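Local coordinates for protein argininosuccinate lyase (Chelativorans sp., PDB 6RXA) that acts as a C-N lyase of the aspartase/fumarase superfamily (EDDS lyase) and by relationship probably cleaves argininosuccinate to fumarate and arginine, at residues I136-E140 and E464-R469; N182-Y186 and V244-F248. The protein carries 2 engineered substitutions. The contacts are given in a common frame with arbitrary orientation. Numbering follows the deposited sequence.

Contact 1: residues I136-E140 and E464-R469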
# COMPACT_ATOMS: atom_id res chain seq x y z
N ILE A 136 22.79 -14.77 1.42
CA ILE A 136 24.23 -15.00 1.35
C ILE A 136 24.59 -15.73 0.05
O ILE A 136 25.55 -15.37 -0.64
CB ILE A 136 24.72 -15.76 2.60
CG1 ILE A 136 24.68 -14.86 3.83
CG2 ILE A 136 26.13 -16.31 2.36
CD1 ILE A 136 24.96 -15.61 5.12
N GLY A 137 23.82 -16.76 -0.30
CA GLY A 137 24.09 -17.47 -1.54
C GLY A 137 23.98 -16.58 -2.76
O GLY A 137 24.75 -16.72 -3.72
N TYR A 138 23.02 -15.66 -2.75
CA TYR A 138 22.86 -14.69 -3.83
C TYR A 138 24.05 -13.76 -3.88
O TYR A 138 24.63 -13.55 -4.96
CB TYR A 138 21.56 -13.94 -3.55
CG TYR A 138 21.04 -12.91 -4.52
CD1 TYR A 138 21.24 -12.99 -5.88
CD2 TYR A 138 20.28 -11.84 -4.04
CE1 TYR A 138 20.72 -12.04 -6.74
CE2 TYR A 138 19.75 -10.89 -4.89
CZ TYR A 138 19.98 -10.99 -6.24
OH TYR A 138 19.46 -10.04 -7.10
N ARG A 139 24.47 -13.24 -2.73
CA ARG A 139 25.65 -12.37 -2.70
C ARG A 139 26.90 -13.12 -3.15
O ARG A 139 27.73 -12.57 -3.88
CB ARG A 139 25.83 -11.76 -1.31
CG ARG A 139 26.94 -10.74 -1.27
CD ARG A 139 27.11 -10.16 0.11
NE ARG A 139 28.08 -9.08 0.09
CZ ARG A 139 28.64 -8.55 1.16
NH1 ARG A 139 28.34 -9.02 2.36
NH2 ARG A 139 29.49 -7.54 1.04
N GLU A 140 27.04 -14.39 -2.74
CA GLU A 140 28.18 -15.19 -3.19
C GLU A 140 28.21 -15.27 -4.71
O GLU A 140 29.26 -15.07 -5.34
CB GLU A 140 28.13 -16.60 -2.60
CG GLU A 140 28.52 -16.68 -1.14
CD GLU A 140 28.30 -18.04 -0.54
OE1 GLU A 140 27.72 -18.91 -1.22
OE2 GLU A 140 28.68 -18.25 0.64
N GLU A 464 33.73 -9.88 4.14
CA GLU A 464 32.40 -9.70 4.71
C GLU A 464 31.57 -10.97 4.60
O GLU A 464 30.85 -11.33 5.53
CB GLU A 464 31.71 -8.50 4.05
CG GLU A 464 32.27 -7.16 4.51
CD GLU A 464 31.60 -5.95 3.88
OE1 GLU A 464 30.69 -6.08 3.03
OE2 GLU A 464 31.99 -4.83 4.26
N LEU A 465 31.67 -11.68 3.46
CA LEU A 465 30.91 -12.90 3.28
C LEU A 465 31.32 -13.97 4.28
O LEU A 465 30.48 -14.74 4.77
CB LEU A 465 31.10 -13.42 1.85
CG LEU A 465 30.18 -12.77 0.81
CD1 LEU A 465 30.72 -13.01 -0.59
CD2 LEU A 465 28.77 -13.33 0.94
N HIS A 466 32.62 -14.05 4.59
CA HIS A 466 33.07 -14.95 5.64
C HIS A 466 32.38 -14.62 6.96
O HIS A 466 31.94 -15.53 7.68
CB HIS A 466 34.59 -14.84 5.78
CG HIS A 466 35.15 -15.76 6.81
ND1 HIS A 466 35.41 -17.09 6.56
CD2 HIS A 466 35.46 -15.55 8.11
CE1 HIS A 466 35.88 -17.65 7.66
NE2 HIS A 466 35.92 -16.74 8.61
N LYS A 467 32.28 -13.34 7.30
CA LYS A 467 31.59 -12.94 8.52
C LYS A 467 30.09 -13.22 8.45
O LYS A 467 29.48 -13.62 9.45
CB LYS A 467 31.86 -11.46 8.81
CG LYS A 467 33.31 -11.16 9.20
CD LYS A 467 33.49 -9.65 9.39
CE LYS A 467 34.19 -9.31 10.70
NZ LYS A 467 35.58 -8.84 10.46
N ASP A 468 29.47 -13.00 7.27
CA ASP A 468 28.06 -13.32 7.09
C ASP A 468 27.79 -14.80 7.40
O ASP A 468 26.84 -15.14 8.11
CB ASP A 468 27.63 -13.08 5.62
CG ASP A 468 27.68 -11.61 5.17
OD1 ASP A 468 27.52 -10.68 5.99
OD2 ASP A 468 27.85 -11.40 3.94
N ARG A 469 28.64 -15.68 6.85
CA ARG A 469 28.46 -17.11 7.06
C ARG A 469 28.70 -17.48 8.52
O ARG A 469 28.00 -18.33 9.07
CB ARG A 469 29.37 -17.91 6.12
CG ARG A 469 29.00 -17.80 4.64
CD ARG A 469 29.81 -18.77 3.77
NE ARG A 469 31.22 -18.36 3.72
CZ ARG A 469 31.76 -17.60 2.78
NH1 ARG A 469 33.04 -17.28 2.86
NH2 ARG A 469 31.04 -17.14 1.76
O HOH W 1 28.46 -8.31 5.22
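Arg139 reaches across the interface with a fully extended side chain (chi1 to chi3 all t) and meets two acids one helical turn apart, forming a salt-bridge network with Glu464 and Asp468. Its NH2 lies 2.7 Å from Glu464 OE1 with an N-H...O angle of 166°, a well-aligned salt bridge. Its NH1 lies 2.9 Å from Asp468 OD2, but there the angle of 125° makes the hydrogen bond weak. Both carboxylate oxygens sit near the guanidinium plane, and a water accepts from Arg139 NH1 (2.9 Å) and donates to Asp468 OD1 (2.7 Å), bridging the weakly aligned pair. A separate salt bridge of reversed polarity joins Glu140 OE2 to Arg469 NH2 at 2.8 Å. Between the charged groups lies apolar packing: Leu465 CD2 is 3.7 Å from Arg139 CD, 4.0 Å from Glu140 CG and 4.2 Å from Ile136 CG2, while Leu465 CG stands over one face of the Arg139 guanidinium. Ile136 CD1 comes to 3.7 Å from Asp468 CB. The two segments run nearly antiparallel (162°, axes 10.8 Å apart), laying the long C-terminal helix 451-500 along helix 112-147 of the central helical bundle of the aspartase/fumarase fold. Helix 168-193 joins them, with Ser176 OG hydrogen-bonded to Arg139 NE and Arg187 salt-bridged to Asp468 OD1, while Tyr138 packs on helices 236-262 and 329-348.

Contact 2: residues N182-Y186 and V244-F248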
# COMPACT_ATOMS: atom_id res chain seq x y z
N ASN A 182 21.22 -5.12 3.14
CA ASN A 182 20.04 -5.94 3.42
C ASN A 182 20.34 -7.04 4.44
O ASN A 182 19.50 -7.35 5.28
CB ASN A 182 19.46 -6.49 2.12
CG ASN A 182 18.62 -5.45 1.39
OD1 ASN A 182 17.80 -4.77 2.01
ND2 ASN A 182 18.85 -5.29 0.09
N LEU A 183 21.55 -7.61 4.40
CA LEU A 183 21.92 -8.59 5.42
C LEU A 183 21.98 -7.93 6.80
O LEU A 183 21.54 -8.53 7.79
CB LEU A 183 23.24 -9.26 5.05
CG LEU A 183 23.10 -10.31 3.94
CD1 LEU A 183 24.44 -10.65 3.34
CD2 LEU A 183 22.42 -11.60 4.45
N ASP A 184 22.50 -6.71 6.89
CA ASP A 184 22.43 -5.98 8.15
C ASP A 184 20.97 -5.79 8.59
O ASP A 184 20.64 -5.99 9.76
CB ASP A 184 23.11 -4.62 8.03
CG ASP A 184 24.63 -4.70 8.07
OD1 ASP A 184 25.19 -5.65 8.67
OD2 ASP A 184 25.27 -3.77 7.52
N ARG A 185 20.08 -5.39 7.66
CA ARG A 185 18.69 -5.19 8.05
C ARG A 185 18.10 -6.47 8.64
O ARG A 185 17.38 -6.45 9.64
CB ARG A 185 17.83 -4.77 6.86
CG ARG A 185 18.03 -3.36 6.36
CD ARG A 185 17.03 -3.01 5.18
NE ARG A 185 17.33 -1.63 4.85
CZ ARG A 185 18.16 -1.24 3.90
NH1 ARG A 185 18.68 -2.11 3.03
NH2 ARG A 185 18.43 0.04 3.80
N TYR A 186 18.38 -7.61 8.00
CA TYR A 186 17.84 -8.88 8.47
C TYR A 186 18.44 -9.31 9.80
O TYR A 186 17.72 -9.83 10.66
CB TYR A 186 18.07 -9.96 7.42
CG TYR A 186 17.06 -10.04 6.30
CD1 TYR A 186 15.70 -10.23 6.56
CD2 TYR A 186 17.47 -9.97 4.97
CE1 TYR A 186 14.79 -10.34 5.53
CE2 TYR A 186 16.55 -10.09 3.94
CZ TYR A 186 15.22 -10.26 4.22
OH TYR A 186 14.33 -10.37 3.18
N VAL A 244 11.52 -5.73 5.38
CA VAL A 244 12.85 -6.06 4.87
C VAL A 244 12.70 -6.95 3.63
O VAL A 244 13.41 -6.78 2.63
CB VAL A 244 13.77 -6.67 5.94
CG1 VAL A 244 15.17 -6.88 5.33
CG2 VAL A 244 13.86 -5.76 7.15
N ASN A 245 11.74 -7.89 3.67
CA ASN A 245 11.47 -8.70 2.49
C ASN A 245 11.14 -7.81 1.29
O ASN A 245 11.65 -8.01 0.18
CB ASN A 245 10.31 -9.65 2.74
CG ASN A 245 10.65 -10.83 3.63
OD1 ASN A 245 11.78 -10.98 4.13
ND2 ASN A 245 9.66 -11.69 3.84
N ALA A 246 10.27 -6.81 1.49
CA ALA A 246 9.85 -5.98 0.38
C ALA A 246 11.01 -5.14 -0.17
O ALA A 246 11.15 -5.00 -1.39
CB ALA A 246 8.70 -5.06 0.77
N VAL A 247 11.81 -4.54 0.71
CA VAL A 247 12.89 -3.68 0.21
C VAL A 247 13.99 -4.50 -0.45
O VAL A 247 14.49 -4.15 -1.52
CB VAL A 247 13.40 -2.68 1.27
CG1 VAL A 247 14.31 -3.35 2.29
CG2 VAL A 247 14.13 -1.52 0.57
N PHE A 248 14.38 -5.62 0.18
CA PHE A 248 15.32 -6.55 -0.43
C PHE A 248 14.83 -6.99 -1.81
O PHE A 248 15.57 -6.94 -2.80
CB PHE A 248 15.55 -7.76 0.48
CG PHE A 248 16.08 -8.95 -0.27
CD1 PHE A 248 17.35 -8.92 -0.83
CD2 PHE A 248 15.29 -10.05 -0.50
CE1 PHE A 248 17.82 -9.96 -1.57
CE2 PHE A 248 15.76 -11.11 -1.24
CZ PHE A 248 17.02 -11.08 -1.78
O HOH W 2 17.27 -3.83 -1.93
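Asn182 opens the interface: its CA is 6.1 Å from Phe248 CA, its OD1 lies 3.8 Å from Val247 CG1, and its ND2 is linked through a water (3.0 Å) to Val247 O (2.8 Å from that water). One turn later, Arg185 packs its CB 3.7 Å from Val244 CG1. Its NH1 donates to Asn182 OD1 at 3.0 Å, while NE makes a salt bridge with Glu240 of the second subunit; a sodium ion lies about 3 Å from this side chain. The antiparallel pairing (175°, axes 10.4 Å apart) belongs to the central helical bundle of the aspartase/fumarase fold, whose bundles associate in the tetramer. Tyr186 then extends its ring across the gap. Val244 CG1 makes a CH-pi contact with it, 3.4 Å from the ring centroid and 9° off the normal, and Tyr186 OH donates to Asn245 OD1 at 2.8 Å. The same ring approaches Phe248, with Tyr186 CE2 4.3 Å from Phe248 CB, and Leu335 of helix 329-348 packs against both aromatic residues.

From the N terminus, the chain enters helix 112-147 and supplies the first half of contact 1; helices 168-193 and 236-262 follow and close contact 2 with only 57 residues between its segments. Contact 1 is completed much later, on helix 451-500, after 323 intervening residues, so the shorter loop lies wholly within the longer one and the two do not cross. Their centres are 14 Å apart, yet they touch: Asp468 OD2 is 3.5 Å from Leu183 CD1, and Tyr138 CE2 is 4.0 Å from Phe248 CE1. Contact 2 is a buried pairing of two bundle helices, and the C-terminal helix meets both helix 112-147, through contact 1, and helix 168-193.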